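Long-range contacts in uronate isomerase (Bacillus halodurans C-125, PDB 3HK5), which probably interconverts uronic acids such as D-glucuronate and the corresponding keto-uronates in a barrel active site that holds a zinc ion: residues T27-P32 and S354-L359; V140-D145 and F165-R170; R170-L175 and M220-P225; M257-K262 and V298-R303. All coordinates share one frame; numbering follows the deposited sequence.

Contact 1: residues T27-P32 and S354-L359. With ZN (zinc ion), chain E; RAT (D-arabinaric acid), chain C.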
# COMPACT_ATOMS: atom_id res chain seq x y z
N THR A 27 36.60 -7.36 -8.53
CA THR A 27 36.70 -7.99 -9.85
C THR A 27 36.18 -9.42 -9.76
O THR A 27 35.83 -9.91 -8.68
CB THR A 27 38.16 -8.10 -10.35
OG1 THR A 27 38.82 -9.16 -9.62
CG2 THR A 27 38.93 -6.79 -10.14
N HIS A 28 36.14 -10.08 -10.91
CA HIS A 28 35.72 -11.46 -11.01
C HIS A 28 36.88 -12.23 -11.65
O HIS A 28 36.69 -13.10 -12.50
CB HIS A 28 34.44 -11.56 -11.85
CG HIS A 28 33.27 -10.87 -11.22
ND1 HIS A 28 32.48 -11.46 -10.26
CD2 HIS A 28 32.80 -9.60 -11.35
CE1 HIS A 28 31.58 -10.60 -9.83
NE2 HIS A 28 31.76 -9.46 -10.48
N LEU A 29 38.08 -11.85 -11.24
CA LEU A 29 39.30 -12.49 -11.72
C LEU A 29 39.77 -13.43 -10.62
O LEU A 29 39.33 -13.33 -9.47
CB LEU A 29 40.38 -11.45 -12.02
CG LEU A 29 40.03 -10.42 -13.10
CD1 LEU A 29 41.21 -9.48 -13.31
CD2 LEU A 29 39.66 -11.14 -14.39
N PHE A 30 40.67 -14.34 -10.97
CA PHE A 30 41.20 -15.29 -10.00
C PHE A 30 42.70 -15.48 -10.14
O PHE A 30 43.24 -15.36 -11.25
CB PHE A 30 40.51 -16.65 -10.17
CG PHE A 30 39.03 -16.63 -9.86
CD1 PHE A 30 38.58 -16.80 -8.56
CD2 PHE A 30 38.10 -16.48 -10.89
CE1 PHE A 30 37.21 -16.82 -8.27
CE2 PHE A 30 36.73 -16.49 -10.62
CZ PHE A 30 36.28 -16.66 -9.30
N SER A 31 43.36 -15.75 -9.02
CA SER A 31 44.79 -16.01 -9.04
C SER A 31 45.01 -17.09 -10.09
O SER A 31 44.23 -18.05 -10.17
CB SER A 31 45.24 -16.50 -7.66
OG SER A 31 46.65 -16.62 -7.61
N PRO A 32 46.06 -16.96 -10.91
CA PRO A 32 46.38 -17.92 -11.98
C PRO A 32 46.38 -19.38 -11.54
O PRO A 32 45.83 -20.24 -12.22
CB PRO A 32 47.76 -17.47 -12.44
CG PRO A 32 47.77 -16.03 -12.14
CD PRO A 32 47.12 -15.96 -10.79
N SER A 354 37.02 -2.27 -11.54
CA SER A 354 36.80 -2.77 -12.90
C SER A 354 35.69 -3.80 -13.08
O SER A 354 35.05 -3.82 -14.13
CB SER A 354 38.08 -3.39 -13.46
OG SER A 354 38.36 -4.62 -12.83
N ASP A 355 35.50 -4.64 -12.08
CA ASP A 355 34.49 -5.70 -12.14
C ASP A 355 34.90 -6.64 -13.27
O ASP A 355 34.06 -7.34 -13.84
CB ASP A 355 33.11 -5.10 -12.45
CG ASP A 355 32.04 -5.60 -11.50
OD1 ASP A 355 31.97 -6.83 -11.29
OD2 ASP A 355 31.28 -4.77 -10.96
N ALA A 356 36.19 -6.66 -13.58
CA ALA A 356 36.70 -7.49 -14.67
C ALA A 356 36.39 -8.98 -14.54
O ALA A 356 36.61 -9.58 -13.48
CB ALA A 356 38.20 -7.29 -14.83
N ARG A 357 35.87 -9.55 -15.62
CA ARG A 357 35.55 -10.98 -15.68
C ARG A 357 36.61 -11.66 -16.52
O ARG A 357 36.87 -12.86 -16.38
CB ARG A 357 34.17 -11.20 -16.32
CG ARG A 357 33.00 -11.10 -15.35
CD ARG A 357 31.70 -11.09 -16.09
NE ARG A 357 30.54 -11.14 -15.21
CZ ARG A 357 30.00 -12.26 -14.73
NH1 ARG A 357 30.53 -13.44 -15.05
NH2 ARG A 357 28.93 -12.21 -13.95
N VAL A 358 37.22 -10.89 -17.42
CA VAL A 358 38.27 -11.39 -18.29
C VAL A 358 39.53 -10.58 -18.01
O VAL A 358 39.52 -9.34 -18.07
CB VAL A 358 37.86 -11.25 -19.78
CG1 VAL A 358 38.91 -11.88 -20.70
CG2 VAL A 358 36.49 -11.90 -19.99
N LEU A 359 40.62 -11.28 -17.70
CA LEU A 359 41.90 -10.66 -17.37
C LEU A 359 42.27 -9.39 -18.14
O LEU A 359 42.55 -8.36 -17.53
CB LEU A 359 43.01 -11.69 -17.53
CG LEU A 359 44.45 -11.21 -17.29
CD1 LEU A 359 44.59 -10.68 -15.86
CD2 LEU A 359 45.42 -12.35 -17.55
ZN ZN E . 30.89 -7.73 -9.87
O1A RAT C . 26.92 -9.03 -8.91
C1 RAT C . 28.01 -8.59 -9.37
O1B RAT C . 29.10 -8.59 -8.75
C2 RAT C . 28.00 -8.03 -10.79
O2 RAT C . 29.14 -7.17 -10.95
C3 RAT C . 28.02 -9.15 -11.85
O3 RAT C . 29.30 -9.80 -11.84
C4 RAT C . 27.72 -8.65 -13.29
O4 RAT C . 27.34 -9.74 -14.13
C5 RAT C . 28.93 -7.94 -13.94
O5A RAT C . 29.52 -8.53 -14.87
O5B RAT C . 29.24 -6.80 -13.49
O HOH W 1 38.42 -14.69 -14.51
O HOH W 2 35.10 -14.35 -14.73
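His28 and Asp355 meet at the zinc ion. His28 NE2 and Asp355 OD1 each bind the metal at 2.0 Å, and their imidazole and carboxylate planes are nearly coplanar, 13° apart, with the two side chains pointing the same way. Both atoms are ligands, so their closeness reflects a shared metal and not a hydrogen bond. D-arabinaric acid adds O1B and O2, and His26 completes the five ligands; Asp355 OD2 turns to His353 instead.

Arg357 grips the O5A end of the ligand; Trp325 and His49 also bond to the ligand. The arginine chain runs extended from CG to NE, carrying the guanidinium out beside the His28 ring. Arg357 NE donates nearly straight to the ligand carboxylate oxygen O5A at 2.8 Å (165°). Arg357 NH2 reaches the ligand hydroxyl O4 at 2.9 Å, and it also makes a weak bond to O3. A leucine in its place would probably leave this carboxylate without its positive mate and the distal end of the ligand freer to turn.

Between the backbones, His28 N donates to Ala356 O at 2.7 Å, and two waters lie between His28 O and Arg357 O. Leu29 N bonds to Thr27 OG1, an ST turn whose hydroxyl also meets Val141 O.

Apolar contacts close the rest: Leu29 CG packs on Ala356 CB at 4.0 Å, and His28 CB rests on Arg357 CG at 3.8 Å.

With His26, His28 forms the HxH motif that follows the first barrel strand, joined here by Asp355 from a loop far along the chain, a metal site characteristic of the amidohydrolase superfamily.

Contact 2: residues V140-D145 and F165-R170. With RAT (D-arabinaric acid), chain C.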
# COMPACT_ATOMS: atom_id res chain seq x y z
N VAL A 140 44.56 -6.97 -6.92
CA VAL A 140 43.27 -7.36 -7.45
C VAL A 140 42.45 -8.03 -6.36
O VAL A 140 42.94 -8.94 -5.68
CB VAL A 140 43.42 -8.35 -8.63
CG1 VAL A 140 42.06 -8.82 -9.09
CG2 VAL A 140 44.18 -7.69 -9.78
N VAL A 141 41.22 -7.57 -6.16
CA VAL A 141 40.35 -8.17 -5.16
C VAL A 141 39.41 -9.10 -5.93
O VAL A 141 38.72 -8.69 -6.85
CB VAL A 141 39.54 -7.10 -4.41
CG1 VAL A 141 38.49 -7.77 -3.50
CG2 VAL A 141 40.48 -6.22 -3.57
N MET A 142 39.41 -10.38 -5.54
CA MET A 142 38.59 -11.39 -6.18
C MET A 142 37.20 -11.40 -5.57
O MET A 142 36.93 -10.71 -4.59
CB MET A 142 39.19 -12.80 -5.97
CG MET A 142 40.61 -13.04 -6.47
SD MET A 142 41.21 -14.76 -6.19
CE MET A 142 41.56 -14.69 -4.50
N THR A 143 36.32 -12.19 -6.18
CA THR A 143 34.97 -12.41 -5.70
C THR A 143 35.00 -13.94 -5.50
O THR A 143 35.05 -14.70 -6.47
CB THR A 143 33.88 -12.05 -6.74
OG1 THR A 143 33.84 -10.63 -6.92
CG2 THR A 143 32.50 -12.51 -6.26
N ASN A 144 34.99 -14.38 -4.25
CA ASN A 144 35.07 -15.79 -3.95
C ASN A 144 33.80 -16.33 -3.31
O ASN A 144 33.50 -16.06 -2.14
CB ASN A 144 36.29 -16.04 -3.06
CG ASN A 144 37.55 -15.41 -3.63
OD1 ASN A 144 38.15 -15.93 -4.58
ND2 ASN A 144 37.95 -14.27 -3.07
N ASP A 145 33.06 -17.11 -4.09
CA ASP A 145 31.79 -17.69 -3.65
C ASP A 145 31.98 -19.13 -3.15
O ASP A 145 32.13 -20.06 -3.95
CB ASP A 145 30.81 -17.67 -4.82
CG ASP A 145 29.44 -18.22 -4.46
OD1 ASP A 145 29.25 -18.68 -3.31
OD2 ASP A 145 28.55 -18.19 -5.33
N PHE A 165 46.68 -11.02 -5.43
CA PHE A 165 45.24 -11.29 -5.41
C PHE A 165 44.69 -11.42 -3.99
O PHE A 165 45.23 -12.15 -3.16
CB PHE A 165 44.94 -12.56 -6.20
CG PHE A 165 45.23 -12.43 -7.67
CD1 PHE A 165 44.20 -12.17 -8.57
CD2 PHE A 165 46.53 -12.51 -8.14
CE1 PHE A 165 44.47 -11.99 -9.92
CE2 PHE A 165 46.82 -12.33 -9.50
CZ PHE A 165 45.78 -12.06 -10.39
N HIS A 166 43.61 -10.70 -3.71
CA HIS A 166 42.99 -10.74 -2.39
C HIS A 166 41.59 -11.33 -2.44
O HIS A 166 40.86 -11.15 -3.42
CB HIS A 166 42.94 -9.34 -1.78
CG HIS A 166 44.29 -8.70 -1.68
ND1 HIS A 166 44.86 -8.01 -2.72
CD2 HIS A 166 45.21 -8.73 -0.69
CE1 HIS A 166 46.09 -7.64 -2.38
NE2 HIS A 166 46.32 -8.07 -1.16
N ALA A 167 41.22 -12.01 -1.37
CA ALA A 167 39.91 -12.64 -1.30
C ALA A 167 38.83 -11.73 -0.73
O ALA A 167 39.10 -10.82 0.06
CB ALA A 167 39.99 -13.91 -0.46
N ALA A 168 37.60 -11.98 -1.17
CA ALA A 168 36.42 -11.26 -0.71
C ALA A 168 35.35 -12.35 -0.64
O ALA A 168 35.07 -13.04 -1.64
CB ALA A 168 36.02 -10.16 -1.71
N LEU A 169 34.77 -12.53 0.54
CA LEU A 169 33.76 -13.56 0.76
C LEU A 169 32.38 -13.16 0.24
O LEU A 169 31.68 -12.37 0.88
CB LEU A 169 33.70 -13.88 2.26
CG LEU A 169 32.69 -14.93 2.74
CD1 LEU A 169 32.94 -16.27 2.05
CD2 LEU A 169 32.82 -15.07 4.25
N ARG A 170 31.99 -13.70 -0.91
CA ARG A 170 30.70 -13.40 -1.52
C ARG A 170 29.63 -14.30 -0.88
O ARG A 170 29.80 -15.52 -0.81
CB ARG A 170 30.75 -13.62 -3.04
CG ARG A 170 29.42 -13.36 -3.75
CD ARG A 170 28.92 -11.92 -3.57
NE ARG A 170 29.56 -11.03 -4.53
CZ ARG A 170 28.95 -10.49 -5.58
NH1 ARG A 170 27.67 -10.72 -5.83
NH2 ARG A 170 29.66 -9.74 -6.42
O1A RAT C . 26.92 -9.03 -8.91
C1 RAT C . 28.01 -8.59 -9.37
O1B RAT C . 29.10 -8.59 -8.75
C2 RAT C . 28.00 -8.03 -10.79
O2 RAT C . 29.14 -7.17 -10.95
C3 RAT C . 28.02 -9.15 -11.85
O3 RAT C . 29.30 -9.80 -11.84
C4 RAT C . 27.72 -8.65 -13.29
O4 RAT C . 27.34 -9.74 -14.13
C5 RAT C . 28.93 -7.94 -13.94
O5A RAT C . 29.52 -8.53 -14.87
O5B RAT C . 29.24 -6.80 -13.49
O HOH W 3 31.92 -9.44 -4.47
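Val140 and Phe165 lie side by side on one face of the sheet, pointing the same way, with Val140 CB 3.9 Å from Phe165 CD1. Two residues past Val140, Met142 comes to the same ring from its rim: Met142 CG sits at the edge of the Phe165 ring, and the chain then bends at its last torsion, carrying CE back towards Ala167. The opposite face carries Val141, whose CG1 branch meets Ala168 CB at 3.9 Å.

Further along, Thr143 and Arg170 cross obliquely. With chi1 at -70°, Thr143 holds its methyl anti to the backbone N, where CG2 comes within 3.7 Å of Arg170 NE, while the hydroxyl goes to Thr27 O. Arg170 is folded at chi2 (61°) and chi3 (83°), which curls the guanidinium towards the ligand. NH2 donates to O1B of D-arabinaric acid at 2.7 Å, though its exact place is less sure, and NE gives its hydrogen to a water at 2.8 Å that bonds weakly to Thr143 OG1.

Four backbone bonds hold the segments in step: His166 N to Val140 O, Met142 N to His166 O, Asn144 N to Ala168 O and Arg170 N to Asn144 O.

The parallel pairing of Val140 with Phe165 and Val141 with His166 closes a beta-alpha-beta crossover through helix 149-156, the repeating unit of a barrel whose strand ends deliver Arg170 to the active site.

Contact 3: residues R170-L175 and M220-P225. With RAT (D-arabinaric acid), chain C.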
# COMPACT_ATOMS: atom_id res chain seq x y z
N ARG A 170 31.99 -13.70 -0.91
CA ARG A 170 30.70 -13.40 -1.52
C ARG A 170 29.63 -14.30 -0.88
O ARG A 170 29.80 -15.52 -0.81
CB ARG A 170 30.75 -13.62 -3.04
CG ARG A 170 29.42 -13.36 -3.75
CD ARG A 170 28.92 -11.92 -3.57
NE ARG A 170 29.56 -11.03 -4.53
CZ ARG A 170 28.95 -10.49 -5.58
NH1 ARG A 170 27.67 -10.72 -5.83
NH2 ARG A 170 29.66 -9.74 -6.42
N LEU A 171 28.53 -13.70 -0.45
CA LEU A 171 27.48 -14.45 0.24
C LEU A 171 26.07 -14.46 -0.35
O LEU A 171 25.11 -14.80 0.35
CB LEU A 171 27.42 -13.96 1.69
CG LEU A 171 28.76 -14.07 2.44
CD1 LEU A 171 28.70 -13.29 3.73
CD2 LEU A 171 29.09 -15.54 2.69
N ASP A 172 25.93 -14.10 -1.63
CA ASP A 172 24.61 -14.07 -2.27
C ASP A 172 23.72 -15.30 -1.98
O ASP A 172 22.58 -15.15 -1.55
CB ASP A 172 24.76 -13.90 -3.78
CG ASP A 172 25.29 -12.52 -4.16
OD1 ASP A 172 25.89 -11.85 -3.29
OD2 ASP A 172 25.12 -12.11 -5.33
N PRO A 173 24.24 -16.52 -2.20
CA PRO A 173 23.44 -17.73 -1.95
C PRO A 173 22.95 -17.83 -0.51
O PRO A 173 21.82 -18.28 -0.26
CB PRO A 173 24.39 -18.87 -2.33
CG PRO A 173 25.23 -18.24 -3.42
CD PRO A 173 25.53 -16.88 -2.82
N LEU A 174 23.79 -17.42 0.43
CA LEU A 174 23.43 -17.48 1.84
C LEU A 174 22.35 -16.48 2.23
O LEU A 174 21.38 -16.84 2.90
CB LEU A 174 24.66 -17.24 2.72
CG LEU A 174 24.36 -17.29 4.22
CD1 LEU A 174 24.03 -18.73 4.62
CD2 LEU A 174 25.55 -16.79 5.02
N LEU A 175 22.53 -15.24 1.80
CA LEU A 175 21.59 -14.17 2.12
C LEU A 175 20.33 -14.09 1.27
O LEU A 175 19.27 -13.77 1.79
CB LEU A 175 22.31 -12.81 2.09
CG LEU A 175 23.10 -12.41 3.34
CD1 LEU A 175 24.06 -13.51 3.75
CD2 LEU A 175 23.86 -11.11 3.07
N MET A 220 33.35 -8.91 3.32
CA MET A 220 32.31 -9.88 2.95
C MET A 220 31.39 -9.07 2.04
O MET A 220 31.15 -7.89 2.30
CB MET A 220 31.55 -10.38 4.19
CG MET A 220 32.31 -11.40 5.06
SD MET A 220 31.38 -11.93 6.55
CE MET A 220 31.66 -10.56 7.62
N ALA A 221 30.87 -9.69 0.99
CA ALA A 221 30.02 -8.95 0.05
C ALA A 221 28.77 -9.68 -0.40
O ALA A 221 28.67 -10.90 -0.31
CB ALA A 221 30.85 -8.57 -1.18
N VAL A 222 27.81 -8.90 -0.91
CA VAL A 222 26.54 -9.43 -1.41
C VAL A 222 25.91 -8.44 -2.39
O VAL A 222 26.05 -7.22 -2.21
CB VAL A 222 25.52 -9.68 -0.26
CG1 VAL A 222 25.08 -8.34 0.35
CG2 VAL A 222 24.30 -10.44 -0.79
N SER A 223 25.24 -8.95 -3.42
CA SER A 223 24.53 -8.09 -4.36
C SER A 223 23.07 -8.21 -3.92
O SER A 223 22.60 -9.30 -3.59
CB SER A 223 24.71 -8.55 -5.82
OG SER A 223 24.14 -9.83 -6.03
N LEU A 224 22.36 -7.08 -3.91
CA LEU A 224 20.98 -7.04 -3.43
C LEU A 224 19.98 -6.46 -4.44
O LEU A 224 20.34 -5.65 -5.29
CB LEU A 224 20.93 -6.25 -2.12
CG LEU A 224 21.86 -6.81 -1.04
CD1 LEU A 224 22.13 -5.75 0.02
CD2 LEU A 224 21.23 -8.06 -0.43
N PRO A 225 18.71 -6.86 -4.33
CA PRO A 225 17.67 -6.37 -5.25
C PRO A 225 17.21 -4.94 -4.93
O PRO A 225 17.52 -4.40 -3.86
CB PRO A 225 16.56 -7.39 -5.06
CG PRO A 225 16.65 -7.68 -3.57
CD PRO A 225 18.15 -7.81 -3.35
O1A RAT C . 26.92 -9.03 -8.91
C1 RAT C . 28.01 -8.59 -9.37
O1B RAT C . 29.10 -8.59 -8.75
C2 RAT C . 28.00 -8.03 -10.79
O2 RAT C . 29.14 -7.17 -10.95
C3 RAT C . 28.02 -9.15 -11.85
O3 RAT C . 29.30 -9.80 -11.84
C4 RAT C . 27.72 -8.65 -13.29
O4 RAT C . 27.34 -9.74 -14.13
C5 RAT C . 28.93 -7.94 -13.94
O5A RAT C . 29.52 -8.53 -14.87
O5B RAT C . 29.24 -6.80 -13.49
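Asp172 and Ser223 are brought together by two torsions. Asp172 CG stands beside its own backbone N (chi1 -69°), which swings the carboxylate over the strand, and Ser223 OG is tucked between its N and carbonyl carbon (chi1 64°), facing that carboxylate. Ser223 then grips it twice: its N donates to Asp172 OD1 at 3.0 Å and its OG to Asp172 OD2 at 2.6 Å, each arriving from above the carboxylate plane.

Arg170 NH1 reaches Asp172 OD2 at 2.9 Å from the face opposite Ser223 OG, in the plane of its own guanidinium, forming a salt bridge. Asp172 is thus placed as a second-shell partner that probably limits the rotation of the Arg170 guanidinium.

Leu171 N bonds to Ala221 O at 2.8 Å, continuing the parallel pairing of Arg170 with Ala221 before the chain leaves the sheet. Leu171 takes the N-cap position of helix 172-176. One turn on, the Leu175 and Val222 side chains cross at about a right angle, with Leu175 CD2 3.9 Å from Val222 CG2.

Strand 220-224 lies between strands 169-170 and 255-262, with Leu171 and Met220 both packed on Leu244 of helix 235-250.

Contact 4: residues M257-K262 and V298-R303. With RAT (D-arabinaric acid), chain C.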
# COMPACT_ATOMS: atom_id res chain seq x y z
N MET A 257 27.87 -3.97 0.05
CA MET A 257 26.54 -4.19 -0.48
C MET A 257 26.46 -3.56 -1.87
O MET A 257 26.70 -2.37 -2.03
CB MET A 257 25.49 -3.55 0.45
CG MET A 257 25.47 -4.12 1.88
SD MET A 257 24.12 -3.47 2.92
CE MET A 257 24.72 -1.82 3.18
N MET A 258 26.14 -4.37 -2.87
CA MET A 258 26.01 -3.90 -4.25
C MET A 258 24.50 -4.01 -4.50
O MET A 258 23.96 -5.08 -4.82
CB MET A 258 26.83 -4.79 -5.19
CG MET A 258 28.29 -5.00 -4.70
SD MET A 258 29.49 -5.62 -5.93
CE MET A 258 29.00 -7.15 -6.09
N ILE A 259 23.83 -2.87 -4.35
CA ILE A 259 22.38 -2.78 -4.43
C ILE A 259 21.76 -2.30 -5.74
O ILE A 259 22.29 -1.40 -6.40
CB ILE A 259 21.88 -1.85 -3.29
CG1 ILE A 259 22.43 -2.35 -1.95
CG2 ILE A 259 20.34 -1.78 -3.27
CD1 ILE A 259 22.32 -1.32 -0.82
N GLY A 260 20.62 -2.89 -6.09
CA GLY A 260 19.90 -2.49 -7.29
C GLY A 260 19.74 -3.48 -8.42
O GLY A 260 19.12 -3.15 -9.44
N VAL A 261 20.28 -4.69 -8.27
CA VAL A 261 20.19 -5.70 -9.33
C VAL A 261 18.94 -6.58 -9.28
O VAL A 261 18.65 -7.23 -8.27
CB VAL A 261 21.44 -6.61 -9.35
CG1 VAL A 261 21.54 -7.41 -8.05
CG2 VAL A 261 21.38 -7.55 -10.54
N LYS A 262 18.18 -6.59 -10.37
CA LYS A 262 16.99 -7.42 -10.47
C LYS A 262 17.42 -8.61 -11.33
O LYS A 262 17.54 -8.50 -12.57
CB LYS A 262 15.83 -6.66 -11.13
CG LYS A 262 14.53 -7.46 -11.18
CD LYS A 262 13.35 -6.62 -11.67
CE LYS A 262 12.08 -7.47 -11.80
NZ LYS A 262 10.94 -6.71 -12.37
N VAL A 298 29.62 0.55 -0.14
CA VAL A 298 28.40 0.50 -0.94
C VAL A 298 28.52 1.07 -2.35
O VAL A 298 29.21 2.07 -2.58
CB VAL A 298 27.24 1.25 -0.25
CG1 VAL A 298 26.03 1.30 -1.16
CG2 VAL A 298 26.88 0.58 1.05
N THR A 299 27.86 0.40 -3.29
CA THR A 299 27.78 0.85 -4.67
C THR A 299 26.36 0.48 -5.12
O THR A 299 25.83 -0.58 -4.74
CB THR A 299 28.82 0.17 -5.59
OG1 THR A 299 28.97 0.96 -6.78
CG2 THR A 299 28.37 -1.24 -5.98
N MET A 300 25.73 1.36 -5.89
CA MET A 300 24.36 1.09 -6.33
C MET A 300 24.25 1.08 -7.85
O MET A 300 25.00 1.77 -8.55
CB MET A 300 23.41 2.09 -5.67
CG MET A 300 23.44 1.98 -4.13
SD MET A 300 22.34 3.09 -3.24
CE MET A 300 20.85 2.09 -3.29
N LEU A 301 23.32 0.29 -8.35
CA LEU A 301 23.12 0.12 -9.78
C LEU A 301 22.25 1.17 -10.50
O LEU A 301 22.45 1.42 -11.68
CB LEU A 301 22.54 -1.27 -10.04
CG LEU A 301 22.59 -1.83 -11.46
CD1 LEU A 301 24.04 -1.88 -11.96
CD2 LEU A 301 21.98 -3.22 -11.47
N SER A 302 21.29 1.77 -9.80
CA SER A 302 20.42 2.75 -10.44
C SER A 302 21.01 4.15 -10.53
O SER A 302 21.56 4.69 -9.56
CB SER A 302 19.08 2.82 -9.71
OG SER A 302 18.22 3.77 -10.31
N ARG A 303 20.87 4.76 -11.70
CA ARG A 303 21.37 6.11 -11.91
C ARG A 303 20.67 7.07 -10.94
O ARG A 303 21.26 8.05 -10.47
CB ARG A 303 21.09 6.55 -13.35
CG ARG A 303 21.70 7.90 -13.70
CD ARG A 303 21.07 8.51 -14.94
NE ARG A 303 21.68 9.79 -15.25
CZ ARG A 303 21.18 10.69 -16.09
NH1 ARG A 303 20.03 10.47 -16.71
NH2 ARG A 303 21.84 11.82 -16.31
O1A RAT C . 26.92 -9.03 -8.91
C1 RAT C . 28.01 -8.59 -9.37
O1B RAT C . 29.10 -8.59 -8.75
C2 RAT C . 28.00 -8.03 -10.79
O2 RAT C . 29.14 -7.17 -10.95
C3 RAT C . 28.02 -9.15 -11.85
O3 RAT C . 29.30 -9.80 -11.84
C4 RAT C . 27.72 -8.65 -13.29
O4 RAT C . 27.34 -9.74 -14.13
C5 RAT C . 28.93 -7.94 -13.94
O5A RAT C . 29.52 -8.53 -14.87
O5B RAT C . 29.24 -6.80 -13.49
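The peptide edges of Met257, Ile259, Thr299 and Leu301 meet in the parallel pairing of the two strands. Thr299 N donates to Met257 O, Ile259 N to Thr299 O, and Leu301 N to Ile259 O at 2.8 Å.

One face of this parallel pair carries Met257, Val298, Ile259 and Met300. Met257 bends at chi3 (-72°), bringing its terminal methyl CE to 3.9 Å from Val298 CG2, while Ile259 CG2 and Met300 CE touch at 3.9 Å, their side chains pointing the same way. The other face carries Met258 and Thr299, where Met258 CB meets Thr299 CG2 at 3.9 Å and the Trp325 side chain touches both residues.

The end of Met258 reaches O1B of D-arabinaric acid, although its CE is modelled implausibly near Arg170 and its exact place is doubtful. An alanine here would keep the CB contact with Thr299 but is likely to open a gap between the strand and the ligand carboxylate.

Gly260 ends the pairing with phi 116°; a CB there would run into Leu301 CB.

Strand 255-262 is flanked by strands 220-224 and 296-300, with helices 282-290 and 306-315 covering the Met257-Met300 face.

How the contacts relate
All four contacts touch D-arabinaric acid, so together they trace much of the wall round the active site. Contact 1 supplies zinc ligands and holds the O5A end of the ligand, while contacts 2, 3 and 4 gather at its O1B end. Contacts 1 and 2, centres 10 Å apart, are tied by the hydroxyls of Thr27 and Thr143. Contacts 2 and 3 share Arg170 and lie 13 Å apart between centres. The centre of contact 4 lies 12 Å from that of contact 3, the two joined by Leu224 N to Met258 O at 2.7 Å, a probable hydrogen bond. Contacts 1 and 4, centres 20 Å apart, do not touch directly; the ligand lies against both.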